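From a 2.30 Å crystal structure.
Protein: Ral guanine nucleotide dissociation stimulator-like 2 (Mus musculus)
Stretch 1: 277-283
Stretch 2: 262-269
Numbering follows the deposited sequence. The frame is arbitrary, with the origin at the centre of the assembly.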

# COMPACT_ATOMS: atom_id res chain seq x y z
N VAL A 277 15.31 -31.45 8.23
CA VAL A 277 16.23 -30.54 7.53
C VAL A 277 17.53 -31.26 7.17
O VAL A 277 17.92 -32.22 7.83
CB VAL A 277 16.58 -29.28 8.38
CG1 VAL A 277 15.47 -28.24 8.31
CG2 VAL A 277 16.91 -29.64 9.83
N THR A 278 18.18 -30.78 6.11
CA THR A 278 19.52 -31.24 5.76
C THR A 278 20.50 -30.08 5.93
O THR A 278 20.22 -28.95 5.51
CB THR A 278 19.60 -31.78 4.32
OG1 THR A 278 19.11 -30.79 3.41
CG2 THR A 278 18.76 -33.05 4.18
N VAL A 279 21.64 -30.36 6.56
CA VAL A 279 22.62 -29.33 6.90
C VAL A 279 23.98 -29.63 6.25
O VAL A 279 24.44 -30.77 6.26
CB VAL A 279 22.79 -29.19 8.44
CG1 VAL A 279 23.74 -28.05 8.80
CG2 VAL A 279 21.43 -28.98 9.12
N ARG A 280 24.59 -28.59 5.70
CA ARG A 280 25.93 -28.68 5.12
C ARG A 280 26.99 -28.19 6.11
O ARG A 280 26.71 -27.32 6.93
CB ARG A 280 26.01 -27.87 3.82
CG ARG A 280 25.31 -28.53 2.64
CD ARG A 280 25.59 -27.78 1.35
NE ARG A 280 25.03 -28.47 0.19
CZ ARG A 280 23.81 -28.25 -0.30
NH1 ARG A 280 23.01 -27.35 0.26
NH2 ARG A 280 23.40 -28.93 -1.36
N PRO A 281 28.22 -28.75 6.03
CA PRO A 281 29.29 -28.40 6.97
C PRO A 281 29.83 -26.99 6.76
O PRO A 281 30.25 -26.64 5.66
CB PRO A 281 30.39 -29.42 6.65
CG PRO A 281 30.14 -29.82 5.24
CD PRO A 281 28.66 -29.78 5.07
N LEU A 282 29.81 -26.18 7.82
CA LEU A 282 30.35 -24.82 7.76
C LEU A 282 31.15 -24.46 9.01
O LEU A 282 30.60 -24.42 10.12
CB LEU A 282 29.24 -23.79 7.52
CG LEU A 282 28.50 -23.77 6.18
CD1 LEU A 282 27.27 -22.89 6.26
CD2 LEU A 282 29.40 -23.33 5.02
N ARG A 283 32.44 -24.21 8.83
CA ARG A 283 33.29 -23.67 9.88
C ARG A 283 32.97 -22.19 10.07
O ARG A 283 32.49 -21.55 9.14
CB ARG A 283 34.77 -23.85 9.52
CG ARG A 283 35.29 -25.27 9.72
CD ARG A 283 36.76 -25.40 9.35
NE ARG A 283 36.96 -25.58 7.91
CZ ARG A 283 37.35 -24.62 7.07
NH1 ARG A 283 37.59 -23.39 7.51
NH2 ARG A 283 37.50 -24.90 5.78
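Stretch 2 (262-269) SSVLGATS

A chain that leaves a helix and passes directly into a β-strand must change its backbone conformation within a residue or two, and stretch 2 shows how a neighbouring strand can receive it. Helical phi/psi values run through Ser-262, Ser-263 and Val-264; Gly-266, with phi/psi of 60°/31°, is the first residue to depart from them, and Ala-267, Thr-268 and Ser-269 are extended. This strand lies antiparallel to the strand Val-277 to Val-279, the N-to-C directions making an angle of 163° and the axes approaching to 4.7 Å. The register pairs Val-279 with Ala-267 (CA to CA 4.3 Å), Thr-278 with Thr-268 (5.3 Å) and Val-277 with Ser-269 (4.8 Å).

The non-hydrogen-bonded pair Val-279 and Ala-267 is narrower than the hydrogen-bonded pair Thr-278 and Thr-268, as is usual in antiparallel sheets. Thr-278 and Thr-268 form the hydrogen-bonded pair, with Thr-268 N donating to Thr-278 O at 2.8 Å and Thr-278 N to Thr-268 O at 3.0 Å. The ladder continues past the strand, where Arg-280 N donates to Gly-266 O at 2.9 Å, so the turn residue is itself fastened to stretch 1. Between these bonds the backbones are close enough for a CA-H...O contact, Ala-267 CA lying 3.2 Å from Thr-278 O. At Arg-280 a water lies between the two stretches, its O 2.7 Å from Leu-265 O and 2.8 Å from Arg-280 O, within hydrogen-bonding distance of both.

Side chains alternate between the two faces of the sheet. On one, Val-279 CG2 packs against Ala-267 CB at 4.2 Å, a small apolar contact, and Val-277 CG1 lies 4.1 Å from Ser-269 CA. On the other, the two threonines meet, with Thr-278 OG1 3.5 Å from Thr-268 CB; in its p rotamer Thr-278 also makes a weak hydrogen bond from OG1 to Thr-268 O at 3.4 Å. The side chain of Arg-280 runs mainly across the line of the strand, and its NH1 comes to 3.9 Å from Thr-268 OG1, an oblique approach rather than a hydrogen bond.

Leu-282 points toward stretch 2 and covers the helix-to-strand turn: its CD1 is 3.8 Å from Gly-266 CA and 3.9 Å from Val-264 O. Glycine suits this site on two counts. Positive phi by itself favours it, and a CB in the ideal position would fall 2.7 Å from Leu-282 CD1, a clash. Within stretch 2 the turn is closed by Ala-267 N donating to Ser-262 O at 2.9 Å and by Ser-262 OG donating to Ala-267 O at 2.5 Å.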

# COMPACT_ATOMS: atom_id res chain seq x y z
N SER A 262 18.33 -19.44 6.13
CA SER A 262 18.63 -20.76 5.57
C SER A 262 20.08 -20.91 5.09
O SER A 262 20.74 -21.90 5.41
CB SER A 262 17.64 -21.08 4.44
OG SER A 262 17.88 -22.35 3.87
N SER A 263 20.56 -19.92 4.33
CA SER A 263 21.90 -19.98 3.75
C SER A 263 23.01 -19.81 4.78
O SER A 263 24.03 -20.51 4.72
CB SER A 263 22.06 -18.95 2.62
OG SER A 263 22.27 -17.65 3.13
N VAL A 264 22.81 -18.89 5.72
CA VAL A 264 23.75 -18.68 6.82
C VAL A 264 23.88 -19.96 7.66
O VAL A 264 24.99 -20.32 8.07
CB VAL A 264 23.35 -17.46 7.70
CG1 VAL A 264 24.09 -17.46 9.03
CG2 VAL A 264 23.60 -16.16 6.96
N LEU A 265 22.76 -20.64 7.89
CA LEU A 265 22.77 -21.91 8.61
C LEU A 265 23.18 -23.08 7.71
O LEU A 265 23.40 -24.20 8.20
CB LEU A 265 21.41 -22.18 9.26
CG LEU A 265 21.00 -21.26 10.41
CD1 LEU A 265 19.55 -21.52 10.80
CD2 LEU A 265 21.91 -21.42 11.63
N GLY A 266 23.29 -22.82 6.41
CA GLY A 266 23.67 -23.83 5.42
C GLY A 266 22.71 -25.00 5.36
O GLY A 266 23.10 -26.13 5.06
N ALA A 267 21.44 -24.72 5.65
CA ALA A 267 20.42 -25.75 5.79
C ALA A 267 19.35 -25.67 4.70
O ALA A 267 19.06 -24.59 4.17
CB ALA A 267 19.78 -25.67 7.17
N THR A 268 18.78 -26.82 4.37
CA THR A 268 17.71 -26.91 3.38
C THR A 268 16.50 -27.62 4.00
O THR A 268 16.61 -28.74 4.50
CB THR A 268 18.18 -27.66 2.12
OG1 THR A 268 19.35 -27.02 1.60
CG2 THR A 268 17.09 -27.66 1.05
N SER A 269 15.36 -26.94 3.98
CA SER A 269 14.11 -27.49 4.51
C SER A 269 13.53 -28.49 3.53
O SER A 269 13.03 -28.12 2.46
CB SER A 269 13.11 -26.37 4.80
OG SER A 269 11.97 -26.85 5.49
O HOH W 1 25.91 -25.11 8.50